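Local coordinates for thioredoxin-like fold domain-containing protein (Enterococcus faecalis, PDB 1Z6M) that is of unknown function but has a thioredoxin-like fold and probably acts as a thiol-disulfide oxidoreductase, at residues I9-V14 and I155-F160; L20-S25 and Q93-L98; M31-N36 and V62-K67; V37-C42 and Q148-I153. One frame throughout, in Å; residues are numbered along the deposited sequence. Where two conformers were deposited one is given.

Contact 1. Residues I9-V14 and I155-F160; sequences IDATKV and IGEYIF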
loop_
_atom_site.group_PDB
_atom_site.type_symbol
_atom_site.label_atom_id
_atom_site.label_comp_id
_atom_site.label_asym_id
_atom_site.label_seq_id
_atom_site.Cartn_x
_atom_site.Cartn_y
_atom_site.Cartn_z
ATOM N N ILE A 9 1.270 6.789 -16.769
ATOM C CA ILE A 9 0.725 5.617 -16.067
ATOM C C ILE A 9 -0.426 5.056 -16.885
ATOM O O ILE A 9 -1.274 5.807 -17.393
ATOM C CB ILE A 9 0.260 5.962 -14.633
ATOM C CG1 ILE A 9 1.469 6.262 -13.732
ATOM C CG2 ILE A 9 -0.586 4.833 -14.051
ATOM C CD1 ILE A 9 1.103 6.912 -12.396
ATOM N N ASP A 10 -0.424 3.738 -17.036
ATOM C CA ASP A 10 -1.492 3.050 -17.750
ATOM C C ASP A 10 -2.353 2.282 -16.753
ATOM O O ASP A 10 -2.030 1.154 -16.352
ATOM C CB ASP A 10 -0.908 2.129 -18.832
ATOM C CG ASP A 10 -1.970 1.507 -19.717
ATOM O OD1 ASP A 10 -3.177 1.618 -19.392
ATOM O OD2 ASP A 10 -1.587 0.896 -20.742
ATOM N N ALA A 11 -3.472 2.896 -16.372
ATOM C CA ALA A 11 -4.357 2.343 -15.346
ATOM C C ALA A 11 -5.082 1.098 -15.837
ATOM O O ALA A 11 -5.732 0.420 -15.045
ATOM C CB ALA A 11 -5.356 3.400 -14.869
ATOM N N THR A 12 -4.978 0.780 -17.130
ATOM C CA THR A 12 -5.581 -0.465 -17.612
ATOM C C THR A 12 -4.718 -1.692 -17.291
ATOM O O THR A 12 -5.186 -2.823 -17.410
ATOM C CB THR A 12 -5.877 -0.467 -19.139
ATOM O OG1 THR A 12 -4.649 -0.539 -19.876
ATOM C CG2 THR A 12 -6.686 0.754 -19.541
ATOM N N LYS A 13 -3.473 -1.471 -16.871
ATOM C CA LYS A 13 -2.517 -2.565 -16.680
ATOM C C LYS A 13 -2.409 -3.013 -15.230
ATOM O O LYS A 13 -1.649 -3.924 -14.909
ATOM C CB LYS A 13 -1.121 -2.204 -17.211
ATOM C CG LYS A 13 -1.080 -1.794 -18.660
ATOM C CD LYS A 13 -1.427 -2.930 -19.591
ATOM C CE LYS A 13 -1.386 -2.483 -21.059
ATOM N NZ LYS A 13 -0.003 -2.301 -21.586
ATOM N N VAL A 14 -3.157 -2.366 -14.352
ATOM C CA VAL A 14 -3.228 -2.815 -12.965
ATOM C C VAL A 14 -4.381 -3.802 -12.830
ATOM O O VAL A 14 -5.266 -3.853 -13.694
ATOM C CB VAL A 14 -3.359 -1.628 -11.972
ATOM C CG1 VAL A 14 -2.150 -0.691 -12.102
ATOM C CG2 VAL A 14 -4.657 -0.855 -12.183
ATOM N N ILE A 155 -8.319 4.531 -8.808
ATOM C CA ILE A 155 -9.710 4.095 -8.821
ATOM C C ILE A 155 -10.145 4.273 -10.261
ATOM O O ILE A 155 -10.320 5.412 -10.727
ATOM C CB ILE A 155 -10.610 4.941 -7.897
ATOM C CG1 ILE A 155 -10.115 4.871 -6.443
ATOM C CG2 ILE A 155 -12.077 4.477 -8.013
ATOM C CD1 ILE A 155 -10.788 5.846 -5.485
ATOM N N GLY A 156 -10.295 3.163 -10.981
ATOM C CA GLY A 156 -10.645 3.237 -12.400
ATOM C C GLY A 156 -9.598 4.025 -13.169
ATOM O O GLY A 156 -8.415 3.680 -13.139
ATOM N N GLU A 157 -10.028 5.078 -13.849
ATOM C CA GLU A 157 -9.087 5.937 -14.597
ATOM C C GLU A 157 -8.422 7.007 -13.731
ATOM O O GLU A 157 -7.521 7.654 -14.195
ATOM C CB GLU A 157 -9.765 6.589 -15.813
ATOM C CG GLU A 157 -9.913 5.667 -17.036
ATOM C CD GLU A 157 -8.614 5.434 -17.834
ATOM O OE1 GLU A 157 -8.712 5.006 -18.999
ATOM O OE2 GLU A 157 -7.498 5.647 -17.311
ATOM N N TYR A 158 -8.887 7.173 -12.505
ATOM C CA TYR A 158 -8.406 8.227 -11.613
ATOM C C TYR A 158 -7.141 7.795 -10.884
ATOM O O TYR A 158 -7.129 6.756 -10.217
ATOM C CB TYR A 158 -9.513 8.617 -10.630
ATOM C CG TYR A 158 -10.729 9.125 -11.352
ATOM C CD1 TYR A 158 -11.840 8.308 -11.540
ATOM C CD2 TYR A 158 -10.749 10.409 -11.895
ATOM C CE1 TYR A 158 -12.962 8.770 -12.230
ATOM C CE2 TYR A 158 -11.859 10.881 -12.584
ATOM C CZ TYR A 158 -12.963 10.053 -12.748
ATOM O OH TYR A 158 -14.076 10.493 -13.434
ATOM N N ILE A 159 -6.075 8.577 -11.038
ATOM C CA ILE A 159 -4.763 8.258 -10.496
ATOM C C ILE A 159 -4.354 9.424 -9.600
ATOM O O ILE A 159 -4.337 10.575 -10.037
ATOM C CB ILE A 159 -3.730 8.114 -11.636
ATOM C CG1 ILE A 159 -4.155 7.042 -12.645
ATOM C CG2 ILE A 159 -2.349 7.803 -11.080
ATOM C CD1 ILE A 159 -3.469 7.174 -14.006
ATOM N N PHE A 160 -4.060 9.143 -8.335
ATOM C CA PHE A 160 -3.764 10.211 -7.395
ATOM C C PHE A 160 -2.769 9.720 -6.354
ATOM O O PHE A 160 -2.317 8.579 -6.413
ATOM C CB PHE A 160 -5.057 10.777 -6.769
ATOM C CG PHE A 160 -5.943 9.734 -6.146
ATOM C CD1 PHE A 160 -5.861 9.470 -4.781
ATOM C CD2 PHE A 160 -6.874 9.034 -6.918
ATOM C CE1 PHE A 160 -6.689 8.517 -4.188
ATOM C CE2 PHE A 160 -7.694 8.084 -6.342
ATOM C CZ PHE A 160 -7.614 7.827 -4.974
HETATM O O HOH W 1 -4.418 5.272 -17.653
HETATM O O HOH W 2 -7.600 1.017 -12.904
#
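Ile9 and Ile159 share the same torsions: in each, chi1 sets CG1 anti to the carbonyl carbon and CG2 anti to the backbone N, and an extended chi2 (167° and 160°) carries CD1 outward. The two chains slide past each other in opposite directions, so that CD1 of each reaches the CG2 branch of the other: Ile9 CG2 lies 3.7 Å from Ile159 CD1, and Ile9 CD1 lies 3.8 Å from Ile159 CG2. Next to this pair, Ala11 CB rests 3.5 Å from Gly156 O in the type II' turn from Ile155 to Tyr158.

No direct hydrogen bond crosses the contact; a water that donates to both Ala11 O and Gly156 O, the latter at 2.8 Å, does the polar bridging. Another water accepts from Ala11 N at 2.9 Å; its link to Glu157 OE2 is doubtful, since that side chain has two conformers. On the loop itself, Asp10 OD1 takes Thr12 N at 3.0 Å in an Asx turn and also pairs with Thr12 OG1, both from the same face of the carboxylate.

The contact lies at the surface, where the loop preceding strand 20-22 packs against the hairpin of strands 152-155 and 158-160. Ile9 also touches Thr152, Ala11 touches Ile154, and Lys13 and Val14 lean on helix 132-145.

Contact 2. Residues L20-S25 and Q93-L98; sequences LHIGES and QALSAL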
loop_
_atom_site.group_PDB
_atom_site.type_symbol
_atom_site.label_atom_id
_atom_site.label_comp_id
_atom_site.label_asym_id
_atom_site.label_seq_id
_atom_site.Cartn_x
_atom_site.Cartn_y
_atom_site.Cartn_z
ATOM N N LEU A 20 -3.098 -7.391 -0.915
ATOM C CA LEU A 20 -3.888 -7.521 0.294
ATOM C C LEU A 20 -5.276 -6.950 0.047
ATOM O O LEU A 20 -5.410 -5.774 -0.285
ATOM C CB LEU A 20 -3.197 -6.755 1.424
ATOM C CG LEU A 20 -3.899 -6.661 2.776
ATOM C CD1 LEU A 20 -4.101 -8.044 3.381
ATOM C CD2 LEU A 20 -3.101 -5.773 3.718
ATOM N N HIS A 21 -6.302 -7.785 0.205
ATOM C CA HIS A 21 -7.680 -7.356 -0.031
ATOM C C HIS A 21 -8.352 -6.972 1.270
ATOM O O HIS A 21 -8.425 -7.784 2.188
ATOM C CB HIS A 21 -8.477 -8.474 -0.689
ATOM C CG HIS A 21 -8.036 -8.773 -2.081
ATOM N ND1 HIS A 21 -6.870 -9.452 -2.362
ATOM C CD2 HIS A 21 -8.611 -8.500 -3.275
ATOM C CE1 HIS A 21 -6.743 -9.573 -3.671
ATOM N NE2 HIS A 21 -7.774 -8.988 -4.247
ATOM N N ILE A 22 -8.856 -5.748 1.327
ATOM C CA ILE A 22 -9.588 -5.243 2.496
ATOM C C ILE A 22 -10.990 -4.881 2.036
ATOM O O ILE A 22 -11.154 -4.046 1.151
ATOM C CB ILE A 22 -8.906 -3.983 3.108
ATOM C CG1 ILE A 22 -7.458 -4.268 3.536
ATOM C CG2 ILE A 22 -9.732 -3.396 4.249
ATOM C CD1 ILE A 22 -7.283 -5.412 4.534
ATOM N N GLY A 23 -11.993 -5.513 2.633
ATOM C CA GLY A 23 -13.367 -5.239 2.264
ATOM C C GLY A 23 -14.017 -6.384 1.518
ATOM O O GLY A 23 -13.421 -7.454 1.337
ATOM N N GLU A 24 -15.243 -6.149 1.078
ATOM C CA GLU A 24 -16.026 -7.170 0.389
ATOM C C GLU A 24 -15.566 -7.392 -1.054
ATOM O O GLU A 24 -15.352 -6.439 -1.790
ATOM C CB GLU A 24 -17.502 -6.787 0.442
ATOM C CG GLU A 24 -18.030 -6.677 1.869
ATOM C CD GLU A 24 -19.449 -6.130 1.961
ATOM O OE1 GLU A 24 -20.243 -6.348 1.026
ATOM O OE2 GLU A 24 -19.765 -5.483 2.984
ATOM N N SER A 25 -15.422 -8.655 -1.457
ATOM C CA SER A 25 -14.971 -8.981 -2.820
ATOM C C SER A 25 -15.899 -8.439 -3.905
ATOM O O SER A 25 -15.475 -8.196 -5.028
ATOM C CB SER A 25 -14.813 -10.490 -2.990
ATOM O OG SER A 25 -13.845 -10.988 -2.094
ATOM N N GLN A 93 -5.908 -8.579 10.138
ATOM C CA GLN A 93 -4.706 -8.540 10.966
ATOM C C GLN A 93 -3.543 -7.885 10.215
ATOM O O GLN A 93 -2.740 -7.166 10.819
ATOM C CB GLN A 93 -4.339 -9.944 11.463
ATOM C CG GLN A 93 -5.291 -10.491 12.529
ATOM C CD GLN A 93 -5.186 -11.998 12.721
ATOM O OE1 GLN A 93 -4.142 -12.605 12.478
ATOM N NE2 GLN A 93 -6.278 -12.608 13.169
ATOM N N ALA A 94 -3.469 -8.112 8.903
ATOM C CA ALA A 94 -2.439 -7.492 8.063
ATOM C C ALA A 94 -2.601 -5.976 8.005
ATOM O O ALA A 94 -1.611 -5.244 8.062
ATOM C CB ALA A 94 -2.454 -8.083 6.666
ATOM N N LEU A 95 -3.841 -5.504 7.899
ATOM C CA LEU A 95 -4.087 -4.068 7.893
ATOM C C LEU A 95 -3.655 -3.469 9.235
ATOM O O LEU A 95 -3.041 -2.397 9.284
ATOM C CB LEU A 95 -5.552 -3.749 7.577
ATOM C CG LEU A 95 -5.919 -2.264 7.486
ATOM C CD1 LEU A 95 -5.075 -1.520 6.454
ATOM C CD2 LEU A 95 -7.397 -2.132 7.160
ATOM N N SER A 96 -3.955 -4.168 10.325
ATOM C CA SER A 96 -3.535 -3.727 11.653
ATOM C C SER A 96 -2.015 -3.626 11.733
ATOM O O SER A 96 -1.466 -2.674 12.283
ATOM C CB SER A 96 -4.060 -4.676 12.736
ATOM O OG SER A 96 -3.581 -4.303 14.024
ATOM N N ALA A 97 -1.336 -4.622 11.175
ATOM C CA ALA A 97 0.112 -4.614 11.129
ATOM C C ALA A 97 0.633 -3.421 10.326
ATOM O O ALA A 97 1.571 -2.768 10.752
ATOM C CB ALA A 97 0.638 -5.927 10.559
ATOM N N LEU A 98 0.031 -3.135 9.173
ATOM C CA LEU A 98 0.430 -1.965 8.395
ATOM C C LEU A 98 0.279 -0.693 9.211
ATOM O O LEU A 98 1.154 0.172 9.198
ATOM C CB LEU A 98 -0.395 -1.843 7.119
ATOM C CG LEU A 98 -0.091 -2.874 6.036
ATOM C CD1 LEU A 98 -1.112 -2.718 4.909
ATOM C CD2 LEU A 98 1.336 -2.753 5.503
#
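Leu20 sends its side chain from strand 20-22 into the face of helix 91-103, and its two methyls make separate contacts there. CB points toward the helix, and CG stands anti to the backbone N (chi1 176°), which carries the branch point outward from the strand. From CG the methyls divide: CD1 meets Ala94 CB at 3.7 Å, while CD2 touches the same CB at 3.8 Å and also reaches Leu98 CD1 at 3.8 Å. Ala94 CB is thus held by both methyls of one leucine, and Leu20 and Leu98 meet tip to tip one helical turn further on.

Two residues along the strand, Ile22 points the same way and crosses Leu95 obliquely. Its CD1 lies 3.9 Å from Leu95 CB, and its CG2 lies 3.9 Å from Leu95 CD2. The side-chain contacts are all between apolar groups, and no hydrogen bond joins the segments. The axes approach to 9.5 Å with 102° between their directions, so the helix runs nearly across this short strand.

Phe46 of helix 40-58 touches both Leu95 and Leu98. The arrangement is that of a helix packed on an edge strand of an alpha/beta sheet, here within a thioredoxin-like fold, with helix 91-103 lying in the segment between strands 62-68 and 152-155.

Contact 3. Residues M31-N36 and V62-K67; sequences MIEFIN and VERIIK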
loop_
_atom_site.group_PDB
_atom_site.type_symbol
_atom_site.label_atom_id
_atom_site.label_comp_id
_atom_site.label_asym_id
_atom_site.label_seq_id
_atom_site.Cartn_x
_atom_site.Cartn_y
_atom_site.Cartn_z
HETATM N N MSE A 31 -10.256 0.048 -5.131
HETATM C CA MSE A 31 -9.222 1.039 -4.849
HETATM C C MSE A 31 -7.880 0.331 -4.810
HETATM O O MSE A 31 -7.635 -0.469 -3.911
HETATM C CB MSE A 31 -9.511 1.719 -3.507
HETATM C CG MSE A 31 -8.498 2.791 -3.103
HETATM SE SE MSE A 31 -8.960 3.693 -1.552
HETATM C CE MSE A 31 -10.601 4.346 -2.028
ATOM N N ILE A 32 -7.023 0.625 -5.781
ATOM C CA ILE A 32 -5.711 -0.012 -5.890
ATOM C C ILE A 32 -4.651 0.918 -5.317
ATOM O O ILE A 32 -4.574 2.083 -5.701
ATOM C CB ILE A 32 -5.417 -0.372 -7.367
ATOM C CG1 ILE A 32 -6.342 -1.520 -7.826
ATOM C CG2 ILE A 32 -3.952 -0.761 -7.562
ATOM C CD1 ILE A 32 -6.487 -1.644 -9.328
ATOM N N GLU A 33 -3.844 0.408 -4.391
ATOM C CA GLU A 33 -2.883 1.244 -3.670
ATOM C C GLU A 33 -1.495 0.643 -3.755
ATOM O O GLU A 33 -1.216 -0.378 -3.112
ATOM C CB GLU A 33 -3.285 1.383 -2.189
ATOM C CG GLU A 33 -4.726 1.816 -2.023
ATOM C CD GLU A 33 -5.225 1.863 -0.597
ATOM O OE1 GLU A 33 -4.474 2.228 0.345
ATOM O OE2 GLU A 33 -6.418 1.560 -0.433
ATOM N N PHE A 34 -0.616 1.283 -4.519
ATOM C CA PHE A 34 0.797 0.905 -4.549
ATOM C C PHE A 34 1.510 1.719 -3.482
ATOM O O PHE A 34 1.554 2.950 -3.551
ATOM C CB PHE A 34 1.421 1.197 -5.922
ATOM C CG PHE A 34 0.989 0.255 -7.009
ATOM C CD1 PHE A 34 -0.203 0.468 -7.709
ATOM C CD2 PHE A 34 1.766 -0.859 -7.333
ATOM C CE1 PHE A 34 -0.599 -0.397 -8.729
ATOM C CE2 PHE A 34 1.374 -1.728 -8.334
ATOM C CZ PHE A 34 0.196 -1.505 -9.029
ATOM N N ILE A 35 2.045 1.030 -2.482
ATOM C CA ILE A 35 2.666 1.704 -1.358
ATOM C C ILE A 35 3.942 0.977 -0.933
ATOM O O ILE A 35 4.153 -0.203 -1.243
ATOM C CB ILE A 35 1.726 1.834 -0.122
ATOM C CG1 ILE A 35 1.332 0.465 0.406
ATOM C CG2 ILE A 35 0.485 2.721 -0.422
ATOM C CD1 ILE A 35 0.697 0.536 1.797
ATOM N N ASN A 36 4.795 1.696 -0.217
ATOM C CA ASN A 36 5.907 1.076 0.488
ATOM C C ASN A 36 5.814 1.575 1.925
ATOM O O ASN A 36 5.670 2.776 2.165
ATOM C CB ASN A 36 7.245 1.447 -0.172
ATOM C CG ASN A 36 8.441 0.828 0.532
ATOM O OD1 ASN A 36 8.721 1.151 1.680
ATOM N ND2 ASN A 36 9.155 -0.064 -0.161
ATOM N N VAL A 62 -16.445 0.032 -1.066
ATOM C CA VAL A 62 -15.063 -0.047 -1.523
ATOM C C VAL A 62 -14.389 -1.340 -1.097
ATOM O O VAL A 62 -14.548 -1.788 0.042
ATOM C CB VAL A 62 -14.246 1.152 -0.969
ATOM C CG1 VAL A 62 -12.736 0.945 -1.144
ATOM C CG2 VAL A 62 -14.687 2.457 -1.614
ATOM N N GLU A 63 -13.648 -1.933 -2.031
ATOM C CA GLU A 63 -12.648 -2.945 -1.710
ATOM C C GLU A 63 -11.278 -2.345 -1.996
ATOM O O GLU A 63 -11.049 -1.813 -3.081
ATOM C CB GLU A 63 -12.829 -4.195 -2.571
ATOM C CG GLU A 63 -11.850 -5.326 -2.208
ATOM C CD GLU A 63 -11.874 -6.510 -3.166
ATOM O OE1 GLU A 63 -12.292 -6.356 -4.332
ATOM O OE2 GLU A 63 -11.454 -7.615 -2.747
ATOM N N ARG A 64 -10.378 -2.423 -1.022
ATOM C CA ARG A 64 -9.009 -1.957 -1.226
ATOM C C ARG A 64 -8.151 -3.135 -1.612
ATOM O O ARG A 64 -8.284 -4.226 -1.039
ATOM C CB ARG A 64 -8.444 -1.336 0.042
ATOM C CG ARG A 64 -9.258 -0.163 0.573
ATOM C CD ARG A 64 -8.809 0.212 1.975
ATOM N NE ARG A 64 -7.492 0.842 1.945
ATOM C CZ ARG A 64 -6.823 1.239 3.022
ATOM N NH1 ARG A 64 -7.321 1.045 4.238
ATOM N NH2 ARG A 64 -5.640 1.829 2.880
ATOM N N ILE A 65 -7.274 -2.905 -2.592
ATOM C CA ILE A 65 -6.271 -3.897 -2.970
ATOM C C ILE A 65 -4.912 -3.235 -2.787
ATOM O O ILE A 65 -4.486 -2.392 -3.579
ATOM C CB ILE A 65 -6.452 -4.453 -4.406
ATOM C CG1 ILE A 65 -7.874 -4.982 -4.623
ATOM C CG2 ILE A 65 -5.431 -5.555 -4.661
ATOM C CD1 ILE A 65 -8.850 -3.943 -5.204
ATOM N N ILE A 66 -4.257 -3.614 -1.694
ATOM C CA ILE A 66 -3.032 -2.966 -1.257
ATOM C C ILE A 66 -1.838 -3.753 -1.783
ATOM O O ILE A 66 -1.666 -4.939 -1.442
ATOM C CB ILE A 66 -3.008 -2.797 0.278
ATOM C CG1 ILE A 66 -4.179 -1.905 0.729
ATOM C CG2 ILE A 66 -1.674 -2.194 0.737
ATOM C CD1 ILE A 66 -4.449 -1.938 2.230
ATOM N N LYS A 67 -1.052 -3.081 -2.618
ATOM C CA LYS A 67 0.075 -3.677 -3.320
ATOM C C LYS A 67 1.359 -3.163 -2.706
ATOM O O LYS A 67 1.724 -2.002 -2.904
ATOM C CB LYS A 67 -0.020 -3.357 -4.814
ATOM C CG LYS A 67 -1.294 -3.968 -5.420
ATOM C CD LYS A 67 -1.480 -3.608 -6.874
ATOM C CE LYS A 67 -2.817 -4.105 -7.416
ATOM N NZ LYS A 67 -2.809 -5.561 -7.813
#
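Met31 to Phe34 run parallel to Arg64 to Lys67, with axes 4.7 Å apart and 18° between their directions, as the two strands of a beta-alpha-beta unit closed by helix 40-58 in the thioredoxin-like fold. Five backbone bonds stitch them, from Met31 N to Glu63 O at one end to Ile35 N and Lys67 O at the other.

On the face that carries Met31 (present as selenomethionine), Glu33, Arg64 and Ile66, a buried salt bridge spans the strands. The Arg64 chain bends at chi3, and its guanidinium grips the carboxylate side-on, the two planes only 12° apart. NE reaches Glu33 OE2 at 2.7 Å and NH2 reaches Glu33 OE1 at 2.8 Å, the latter on the syn lone pair and almost straight (177°). Glu33 OE1 also accepts from Trp45 NE1, so the buried charge has further support.

On the other face Lys67 crosses Ile32 and Phe34. Its ammonium leaves these strands for Glu141 and for the carbonyl oxygens of Thr18 and Asn15, while the aliphatic chain packs inside: Lys67 CE lies 3.5 Å from Ile32 CG2. In a CH-pi contact, Lys67 CD stands over one face of the Phe34 ring, displaced toward the rim and 3.4 Å from Phe34 CZ.

Contact 4. Residues V37-C42 and Q148-I153; sequences VRCPYC and QFVPTI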
loop_
_atom_site.group_PDB
_atom_site.type_symbol
_atom_site.label_atom_id
_atom_site.label_comp_id
_atom_site.label_asym_id
_atom_site.label_seq_id
_atom_site.Cartn_x
_atom_site.Cartn_y
_atom_site.Cartn_z
ATOM N N VAL A 37 5.853 0.659 2.882
ATOM C CA VAL A 37 5.547 1.019 4.270
ATOM C C VAL A 37 6.597 1.863 4.957
ATOM O O VAL A 37 6.345 2.378 6.041
ATOM C CB VAL A 37 5.179 -0.186 5.178
ATOM C CG1 VAL A 37 3.918 -0.860 4.695
ATOM C CG2 VAL A 37 6.358 -1.162 5.349
ATOM N N ARG A 38 7.769 2.031 4.339
ATOM C CA ARG A 38 8.756 2.975 4.897
ATOM C C ARG A 38 8.559 4.396 4.384
ATOM O O ARG A 38 9.133 5.343 4.903
ATOM C CB ARG A 38 10.195 2.524 4.632
ATOM C CG ARG A 38 11.214 3.136 5.619
ATOM C CD ARG A 38 11.989 4.293 5.034
ATOM N NE ARG A 38 12.797 4.977 6.048
ATOM C CZ ARG A 38 12.340 5.942 6.842
ATOM N NH1 ARG A 38 11.084 6.351 6.752
ATOM N NH2 ARG A 38 13.142 6.506 7.732
ATOM N N CYS A 39 7.739 4.544 3.354
ATOM C CA CYS A 39 7.610 5.834 2.718
ATOM C C CYS A 39 6.774 6.802 3.564
ATOM O O CYS A 39 5.653 6.480 3.927
ATOM C CB CYS A 39 6.994 5.636 1.327
ATOM S SG CYS A 39 6.533 7.172 0.523
ATOM N N PRO A 40 7.289 8.016 3.840
ATOM C CA PRO A 40 6.492 8.962 4.631
ATOM C C PRO A 40 5.311 9.563 3.855
ATOM O O PRO A 40 4.329 10.035 4.456
ATOM C CB PRO A 40 7.518 10.021 5.032
ATOM C CG PRO A 40 8.509 10.014 3.905
ATOM C CD PRO A 40 8.625 8.553 3.513
ATOM N N TYR A 41 5.382 9.522 2.530
ATOM C CA TYR A 41 4.269 10.001 1.717
ATOM C C TYR A 41 3.149 8.960 1.781
ATOM O O TYR A 41 1.976 9.306 1.875
ATOM C CB TYR A 41 4.711 10.261 0.273
ATOM C CG TYR A 41 5.812 11.282 0.120
ATOM C CD1 TYR A 41 7.136 10.954 0.405
ATOM C CD2 TYR A 41 5.535 12.569 -0.338
ATOM C CE1 TYR A 41 8.157 11.880 0.243
ATOM C CE2 TYR A 41 6.549 13.507 -0.494
ATOM C CZ TYR A 41 7.857 13.152 -0.203
ATOM O OH TYR A 41 8.883 14.046 -0.363
ATOM N N CYS A 42 3.523 7.683 1.762
ATOM C CA CYS A 42 2.566 6.594 1.973
ATOM C C CYS A 42 1.984 6.660 3.382
ATOM O O CYS A 42 0.792 6.425 3.564
ATOM C CB CYS A 42 3.202 5.234 1.737
ATOM S SG CYS A 42 3.654 4.961 0.025
ATOM N N GLN A 148 6.191 4.142 -11.148
ATOM C CA GLN A 148 7.512 4.117 -10.528
ATOM C C GLN A 148 7.509 4.601 -9.095
ATOM O O GLN A 148 8.425 4.305 -8.344
ATOM C CB GLN A 148 8.465 5.035 -11.287
ATOM C CG GLN A 148 8.792 4.626 -12.700
ATOM C CD GLN A 148 9.518 5.741 -13.424
ATOM O OE1 GLN A 148 9.012 6.300 -14.396
ATOM N NE2 GLN A 148 10.689 6.104 -12.921
ATOM N N PHE A 149 6.509 5.388 -8.726
ATOM C CA PHE A 149 6.535 6.084 -7.449
ATOM C C PHE A 149 5.442 5.616 -6.514
ATOM O O PHE A 149 4.420 5.057 -6.946
ATOM C CB PHE A 149 6.424 7.595 -7.677
ATOM C CG PHE A 149 7.399 8.117 -8.677
ATOM C CD1 PHE A 149 6.992 8.387 -9.975
ATOM C CD2 PHE A 149 8.732 8.278 -8.341
ATOM C CE1 PHE A 149 7.896 8.838 -10.918
ATOM C CE2 PHE A 149 9.649 8.743 -9.287
ATOM C CZ PHE A 149 9.222 9.014 -10.570
ATOM N N VAL A 150 5.665 5.838 -5.229
ATOM C CA VAL A 150 4.651 5.565 -4.228
ATOM C C VAL A 150 4.376 6.839 -3.420
ATOM O O VAL A 150 5.235 7.718 -3.331
ATOM C CB VAL A 150 5.053 4.395 -3.288
ATOM C CG1 VAL A 150 5.121 3.068 -4.071
ATOM C CG2 VAL A 150 6.365 4.689 -2.559
ATOM N N PRO A 151 3.165 6.970 -2.866
ATOM C CA PRO A 151 2.012 6.124 -3.125
ATOM C C PRO A 151 1.400 6.454 -4.486
ATOM O O PRO A 151 1.366 7.621 -4.885
ATOM C CB PRO A 151 1.038 6.518 -1.998
ATOM C CG PRO A 151 1.367 7.943 -1.726
ATOM C CD PRO A 151 2.839 8.072 -1.937
ATOM N N THR A 152 0.953 5.429 -5.210
ATOM C CA THR A 152 0.114 5.626 -6.385
ATOM C C THR A 152 -1.204 4.938 -6.111
ATOM O O THR A 152 -1.232 3.721 -5.892
ATOM C CB THR A 152 0.776 5.066 -7.663
ATOM O OG1 THR A 152 1.974 5.800 -7.920
ATOM C CG2 THR A 152 -0.125 5.225 -8.867
ATOM N N ILE A 153 -2.281 5.724 -6.075
ATOM C CA ILE A 153 -3.609 5.209 -5.782
ATOM C C ILE A 153 -4.437 5.327 -7.042
ATOM O O ILE A 153 -4.396 6.369 -7.703
ATOM C CB ILE A 153 -4.315 5.971 -4.612
ATOM C CG1 ILE A 153 -3.353 6.272 -3.441
ATOM C CG2 ILE A 153 -5.591 5.217 -4.162
ATOM C CD1 ILE A 153 -2.726 5.075 -2.772
#
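Cys42 SG sits against both Val150 and Pro151, 3.6 Å from Val150 CB and 3.7 Å from Pro151 CB. It also lies 3.6 Å from Pro151 N, so the sulfur rests beside the peptide joining the two residues, which is cis. The sulfur is directed there by chi1 of -67°, which sets SG anti to the carbonyl carbon. Cys39 adds a looser contact, its SG 4.0 Å from Val150 CG2, and Tyr41 CB packs on Pro151 CD at 3.6 Å.

Behind this shell, Cys39 stands at the N-cap of the helix: Cys42 N donates to Cys39 SG at 3.3 Å, with an angle of 161° at the hydrogen. On the opposing loop Thr152 OG1 bonds to Phe149 O at 2.7 Å, a bond that spans the Val150-Pro151 cis peptide.

A CxxC pair at a helix start facing a cis-proline loop is the thioredoxin-type active-site arrangement; here its redox role is inferred from the fold and this geometry, and the two sulfurs are not joined in a disulfide. Cys42 and Pro151 both touch Ile35 of strand 29-35, and Cys42 also touches Phe102 of helix 91-103. Thus the start of helix 40-58 meets the loop entering strand 152-155, which pairs with strand 29-35.

Contact 3 lies nearest the middle of the chain, and all four contacts reach the same sheet. Its strands connect contact 2 on one side, through a probable hydrogen bond of 2.8 Å between Ile22 O and Arg64 N, with contact 4 on the other, through a probable one of 2.9 Å between Phe34 N and Thr152 O. Contact 1 extends the sheet past contact 4, the probable bond there joining Phe160 N and Ile153 O at 2.9 Å. Contacts 1 and 2, at opposite edges, do not touch; their centres are about 21 Å apart. The presumed redox site belongs to contact 4, centred about 11 Å from the centre of contact 3 and about 17 Å from that of contact 2.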